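Local structure of protein tyrosine phosphatase PRL-1 (3S4O) at residues I40-V54 against L63-F76. The protein dephosphorylates phosphotyrosine in proteins and may act as a virulence factor supporting survival of the parasite inside host macrophages. Numbering follows the deposited sequence.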
loop_
_atom_site.group_PDB
_atom_site.type_symbol
_atom_site.label_atom_id
_atom_site.label_comp_id
_atom_site.label_asym_id
_atom_site.label_seq_id
_atom_site.Cartn_x
_atom_site.Cartn_y
_atom_site.Cartn_z
ATOM N N ILE A 40 4.553 15.652 3.332
ATOM C CA ILE A 40 4.681 15.000 4.630
ATOM C C ILE A 40 3.542 15.418 5.567
ATOM O O ILE A 40 2.974 14.583 6.271
ATOM C CB ILE A 40 5.997 15.331 5.318
ATOM C CG1 ILE A 40 7.154 14.602 4.648
ATOM C CG2 ILE A 40 5.916 14.934 6.793
ATOM C CD1 ILE A 40 8.481 15.299 4.847
ATOM N N LYS A 41 3.224 16.710 5.573
ATOM C CA LYS A 41 2.105 17.224 6.378
ATOM C C LYS A 41 0.808 16.504 6.013
ATOM O O LYS A 41 0.038 16.108 6.885
ATOM C CB LYS A 41 1.928 18.738 6.196
ATOM C CG LYS A 41 2.366 19.550 7.411
ATOM C CD LYS A 41 1.835 20.982 7.397
ATOM C CE LYS A 41 2.371 21.774 8.601
ATOM N NZ LYS A 41 2.411 23.253 8.365
ATOM N N GLU A 42 0.587 16.340 4.713
ATOM C CA GLU A 42 -0.638 15.709 4.209
ATOM C C GLU A 42 -0.688 14.217 4.568
ATOM O O GLU A 42 -1.760 13.661 4.773
ATOM C CB GLU A 42 -0.794 15.913 2.686
ATOM C CG GLU A 42 -1.246 17.337 2.250
ATOM C CD GLU A 42 -2.478 17.856 3.006
ATOM O OE1 GLU A 42 -3.614 17.497 2.624
ATOM O OE2 GLU A 42 -2.307 18.624 3.985
ATOM N N LEU A 43 0.474 13.581 4.656
ATOM C CA LEU A 43 0.552 12.201 5.134
ATOM C C LEU A 43 0.230 12.152 6.644
ATOM O O LEU A 43 -0.523 11.295 7.096
ATOM C CB LEU A 43 1.934 11.584 4.875
ATOM C CG LEU A 43 2.408 11.327 3.437
ATOM C CD1 LEU A 43 3.798 10.728 3.493
ATOM C CD2 LEU A 43 1.469 10.433 2.665
ATOM N N GLN A 44 0.813 13.070 7.404
ATOM C CA GLN A 44 0.574 13.147 8.849
ATOM C C GLN A 44 -0.904 13.423 9.147
ATOM O O GLN A 44 -1.477 12.850 10.064
ATOM C CB GLN A 44 1.410 14.255 9.485
ATOM C CG GLN A 44 2.884 13.932 9.682
ATOM C CD GLN A 44 3.627 15.109 10.294
ATOM O OE1 GLN A 44 3.205 16.259 10.172
ATOM N NE2 GLN A 44 4.728 14.823 10.976
ATOM N N HIS A 45 -1.500 14.303 8.345
ATOM C CA HIS A 45 -2.916 14.686 8.474
ATOM C C HIS A 45 -3.883 13.559 8.133
ATOM O O HIS A 45 -5.063 13.648 8.443
ATOM C CB HIS A 45 -3.230 15.881 7.571
ATOM C CG HIS A 45 -2.854 17.199 8.175
ATOM N ND1 HIS A 45 -3.568 18.356 7.946
ATOM C CD2 HIS A 45 -1.839 17.541 9.004
ATOM C CE1 HIS A 45 -3.005 19.354 8.605
ATOM N NE2 HIS A 45 -1.950 18.885 9.251
ATOM N N ARG A 46 -3.385 12.521 7.468
ATOM C CA ARG A 46 -4.183 11.326 7.151
ATOM C C ARG A 46 -3.733 10.129 7.991
ATOM O O ARG A 46 -4.072 8.980 7.691
ATOM C CB ARG A 46 -4.081 11.008 5.660
ATOM C CG ARG A 46 -4.901 11.933 4.817
ATOM C CD ARG A 46 -4.532 11.805 3.363
ATOM N NE ARG A 46 -5.257 12.767 2.540
ATOM C CZ ARG A 46 -5.018 14.077 2.523
ATOM N NH1 ARG A 46 -4.049 14.609 3.271
ATOM N NH2 ARG A 46 -5.757 14.864 1.749
ATOM N N GLY A 47 -2.945 10.411 9.025
ATOM C CA GLY A 47 -2.535 9.410 9.979
ATOM C C GLY A 47 -1.611 8.331 9.466
ATOM O O GLY A 47 -1.539 7.253 10.055
ATOM N N VAL A 48 -0.860 8.624 8.406
ATOM C CA VAL A 48 -0.012 7.611 7.801
ATOM C C VAL A 48 1.075 7.131 8.755
ATOM O O VAL A 48 1.836 7.915 9.301
ATOM C CB VAL A 48 0.623 8.072 6.470
ATOM C CG1 VAL A 48 1.630 7.028 5.992
ATOM C CG2 VAL A 48 -0.480 8.298 5.416
ATOM N N ARG A 49 1.147 5.817 8.905
ATOM C CA ARG A 49 2.098 5.159 9.792
ATOM C C ARG A 49 3.323 4.689 8.997
ATOM O O ARG A 49 4.465 4.814 9.440
ATOM C CB ARG A 49 1.387 3.972 10.485
ATOM C CG ARG A 49 2.235 3.154 11.459
ATOM C CD ARG A 49 2.575 3.914 12.744
ATOM N NE ARG A 49 3.742 4.781 12.585
ATOM C CZ ARG A 49 5.015 4.376 12.628
ATOM N NH1 ARG A 49 5.331 3.101 12.856
ATOM N NH2 ARG A 49 5.992 5.264 12.457
ATOM N N HIS A 50 3.050 4.131 7.825
ATOM C CA HIS A 50 4.065 3.512 6.971
ATOM C C HIS A 50 3.956 4.069 5.550
ATOM O O HIS A 50 2.865 4.200 5.017
ATOM C CB HIS A 50 3.862 1.994 6.917
ATOM C CG HIS A 50 4.145 1.298 8.210
ATOM N ND1 HIS A 50 5.426 1.126 8.696
ATOM C CD2 HIS A 50 3.316 0.731 9.121
ATOM C CE1 HIS A 50 5.374 0.499 9.860
ATOM N NE2 HIS A 50 4.104 0.246 10.140
ATOM N N LEU A 51 5.094 4.405 4.967
ATOM C CA LEU A 51 5.163 4.830 3.575
ATOM C C LEU A 51 6.067 3.883 2.823
ATOM O O LEU A 51 7.233 3.716 3.181
ATOM C CB LEU A 51 5.674 6.260 3.436
ATOM C CG LEU A 51 5.620 6.876 2.023
ATOM C CD1 LEU A 51 4.226 6.927 1.434
ATOM C CD2 LEU A 51 6.233 8.274 2.037
ATOM N N VAL A 52 5.506 3.249 1.798
ATOM C CA VAL A 52 6.229 2.277 0.980
ATOM C C VAL A 52 6.461 2.866 -0.400
ATOM O O VAL A 52 5.514 3.234 -1.112
ATOM C CB VAL A 52 5.453 0.943 0.864
ATOM C CG1 VAL A 52 6.225 -0.086 0.016
ATOM C CG2 VAL A 52 5.171 0.377 2.243
ATOM N N ARG A 53 7.720 3.001 -0.775
ATOM C CA ARG A 53 8.010 3.414 -2.142
ATOM C C ARG A 53 8.547 2.241 -2.929
ATOM O O ARG A 53 9.521 1.600 -2.534
ATOM C CB ARG A 53 8.930 4.631 -2.226
ATOM C CG ARG A 53 10.240 4.515 -1.540
ATOM C CD ARG A 53 10.855 5.904 -1.374
ATOM N NE ARG A 53 12.255 5.818 -0.982
ATOM C CZ ARG A 53 13.141 6.802 -1.097
ATOM N NH1 ARG A 53 12.793 7.981 -1.598
ATOM N NH2 ARG A 53 14.389 6.592 -0.705
ATOM N N VAL A 54 7.881 1.964 -4.043
ATOM C CA VAL A 54 8.210 0.816 -4.868
ATOM C C VAL A 54 8.916 1.232 -6.168
ATOM O O VAL A 54 9.117 0.396 -7.039
ATOM C CB VAL A 54 6.957 -0.055 -5.152
ATOM C CG1 VAL A 54 6.461 -0.709 -3.863
ATOM C CG2 VAL A 54 5.838 0.758 -5.768
ATOM N N LEU A 63 14.018 12.740 5.519
ATOM C CA LEU A 63 13.124 13.845 5.915
ATOM C C LEU A 63 11.752 13.364 6.334
ATOM O O LEU A 63 11.054 14.068 7.044
ATOM C CB LEU A 63 12.919 14.870 4.798
ATOM C CG LEU A 63 12.018 16.089 5.144
ATOM C CD1 LEU A 63 12.231 16.661 6.571
ATOM C CD2 LEU A 63 12.171 17.211 4.116
ATOM N N VAL A 64 11.348 12.202 5.836
ATOM C CA VAL A 64 10.042 11.633 6.151
ATOM C C VAL A 64 10.141 10.828 7.436
ATOM O O VAL A 64 9.244 10.873 8.278
ATOM C CB VAL A 64 9.508 10.735 4.998
ATOM C CG1 VAL A 64 8.164 10.108 5.379
ATOM C CG2 VAL A 64 9.365 11.522 3.706
ATOM N N LYS A 65 11.241 10.098 7.580
ATOM C CA LYS A 65 11.496 9.280 8.766
ATOM C C LYS A 65 11.528 10.124 10.026
ATOM O O LYS A 65 11.117 9.677 11.094
ATOM C CB LYS A 65 12.819 8.523 8.635
ATOM C CG LYS A 65 12.755 7.284 7.740
ATOM C CD LYS A 65 14.050 6.452 7.889
ATOM C CE LYS A 65 14.925 6.401 6.649
ATOM N NZ LYS A 65 14.327 6.884 5.372
ATOM N N SER A 66 12.008 11.354 9.890
ATOM C CA SER A 66 12.230 12.217 11.038
ATOM C C SER A 66 10.927 12.837 11.524
ATOM O O SER A 66 10.897 13.503 12.547
ATOM C CB SER A 66 13.258 13.304 10.698
ATOM O OG SER A 66 12.676 14.344 9.936
ATOM N N ARG A 67 9.850 12.611 10.787
ATOM C CA ARG A 67 8.547 13.169 11.154
ATOM C C ARG A 67 7.555 12.087 11.524
ATOM O O ARG A 67 6.352 12.253 11.361
ATOM C CB ARG A 67 8.033 14.046 10.030
ATOM C CG ARG A 67 8.976 15.212 9.830
ATOM C CD ARG A 67 8.493 16.252 8.885
ATOM N NE ARG A 67 9.453 17.351 8.767
ATOM C CZ ARG A 67 9.602 18.338 9.652
ATOM N NH1 ARG A 67 10.513 19.284 9.443
ATOM N NH2 ARG A 67 8.851 18.397 10.749
ATOM N N GLY A 68 8.087 10.978 12.027
ATOM C CA GLY A 68 7.290 9.942 12.657
ATOM C C GLY A 68 6.677 8.931 11.719
ATOM O O GLY A 68 5.873 8.110 12.152
ATOM N N ILE A 69 7.055 8.992 10.442
ATOM C CA ILE A 69 6.567 8.044 9.445
ATOM C C ILE A 69 7.673 7.059 9.061
ATOM O O ILE A 69 8.778 7.458 8.699
ATOM C CB ILE A 69 6.041 8.756 8.188
ATOM C CG1 ILE A 69 4.786 9.576 8.523
ATOM C CG2 ILE A 69 5.688 7.741 7.124
ATOM C CD1 ILE A 69 4.581 10.766 7.613
ATOM N N ASP A 70 7.374 5.768 9.166
ATOM C CA ASP A 70 8.327 4.733 8.778
ATOM C C ASP A 70 8.324 4.661 7.252
ATOM O O ASP A 70 7.260 4.528 6.638
ATOM C CB ASP A 70 7.938 3.377 9.376
ATOM C CG ASP A 70 8.031 3.347 10.921
ATOM O OD1 ASP A 70 7.845 2.262 11.532
ATOM O OD2 ASP A 70 8.280 4.412 11.544
ATOM N N VAL A 71 9.502 4.788 6.644
ATOM C CA VAL A 71 9.629 4.700 5.191
ATOM C C VAL A 71 10.335 3.413 4.775
ATOM O O VAL A 71 11.339 3.015 5.359
ATOM C CB VAL A 71 10.353 5.912 4.568
ATOM C CG1 VAL A 71 10.337 5.798 3.051
ATOM C CG2 VAL A 71 9.681 7.195 4.978
ATOM N N HIS A 72 9.779 2.774 3.755
ATOM C CA HIS A 72 10.247 1.486 3.281
ATOM C C HIS A 72 10.537 1.603 1.782
ATOM O O HIS A 72 9.647 1.901 1.000
ATOM C CB HIS A 72 9.184 0.407 3.528
ATOM C CG HIS A 72 8.699 0.319 4.946
ATOM N ND1 HIS A 72 9.239 -0.550 5.869
ATOM C CD2 HIS A 72 7.699 0.969 5.591
ATOM C CE1 HIS A 72 8.614 -0.408 7.028
ATOM N NE2 HIS A 72 7.673 0.509 6.885
ATOM N N SER A 73 11.783 1.367 1.396
ATOM C CA SER A 73 12.216 1.533 -0.001
ATOM C C SER A 73 12.427 0.171 -0.634
ATOM O O SER A 73 13.502 -0.412 -0.522
ATOM C CB SER A 73 13.506 2.368 -0.083
ATOM O OG SER A 73 13.334 3.652 0.511
ATOM N N TRP A 74 11.384 -0.335 -1.283
ATOM C CA TRP A 74 11.392 -1.670 -1.886
ATOM C C TRP A 74 11.152 -1.613 -3.394
ATOM O O TRP A 74 10.086 -1.967 -3.858
ATOM C CB TRP A 74 10.305 -2.545 -1.256
ATOM C CG TRP A 74 10.365 -2.647 0.230
ATOM C CD1 TRP A 74 11.457 -2.510 1.018
ATOM C CD2 TRP A 74 9.271 -2.921 1.098
ATOM N NE1 TRP A 74 11.109 -2.667 2.330
ATOM C CE2 TRP A 74 9.771 -2.929 2.404
ATOM C CE3 TRP A 74 7.910 -3.157 0.891
ATOM C CZ2 TRP A 74 8.967 -3.174 3.512
ATOM C CZ3 TRP A 74 7.110 -3.383 1.980
ATOM C CH2 TRP A 74 7.639 -3.385 3.284
ATOM N N PRO A 75 12.124 -1.160 -4.163
ATOM C CA PRO A 75 11.902 -1.031 -5.605
ATOM C C PRO A 75 11.708 -2.362 -6.324
ATOM O O PRO A 75 12.388 -3.342 -6.017
ATOM C CB PRO A 75 13.191 -0.364 -6.100
ATOM C CG PRO A 75 14.237 -0.841 -5.163
ATOM C CD PRO A 75 13.544 -0.970 -3.815
ATOM N N PHE A 76 10.780 -2.380 -7.270
ATOM C CA PHE A 76 10.748 -3.424 -8.298
ATOM C C PHE A 76 10.410 -2.813 -9.669
ATOM O O PHE A 76 10.012 -1.647 -9.759
ATOM C CB PHE A 76 9.847 -4.628 -7.916
ATOM C CG PHE A 76 8.392 -4.291 -7.628
ATOM C CD1 PHE A 76 7.994 -3.717 -6.424
ATOM C CD2 PHE A 76 7.415 -4.634 -8.546
ATOM C CE1 PHE A 76 6.641 -3.456 -6.175
ATOM C CE2 PHE A 76 6.085 -4.386 -8.301
ATOM C CZ PHE A 76 5.687 -3.793 -7.122
HETATM O O HOH W 1 6.176 17.182 12.031
#
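His50 and His72 meet rim to rim with planes 45° apart; His50 ND1 lies in the plane of the His72 ring, 3.0 Å from its NE2, and the two share a hydrogen bond. Glu97 of helix 84-103 bonds His50 NE2, so both ring nitrogens are held. At the Arg49 guanidinium edge, NH2 reaches Gly68 O at 2.9 Å, in plane, and forms a salt bridge with Asp70 OD2 at 2.6 Å, OD2 being met from above the carboxylate plane; NH1 adds a weak bond to OD1. Arg49 CB points away from 63-76, and bends at chi2 (70°) and chi3 (-84°) bring the guanidinium back. Val52 CG1 approaches the Trp74 ring obliquely at CE3, while His72 CB lies over one face of that indole, toward the rim.

Strands 48-53 and 70-73 run parallel, flanking a right-handed beta-alpha-beta crossover through helix 62-65, with 70-73 an outer strand of the phosphatase sheet. On the face of Leu51, Arg53 NE bonds Ser73 OG in the guanidinium plane at 2.8 Å. Ile69 CD1 sits 3.9 Å from Leu43 CB, and Gln44 NE2 donates in plane to a lone pair of Arg67 O. Val54 CB packs 3.6 Å from Phe76 CE1, near Cys116, the predicted nucleophile.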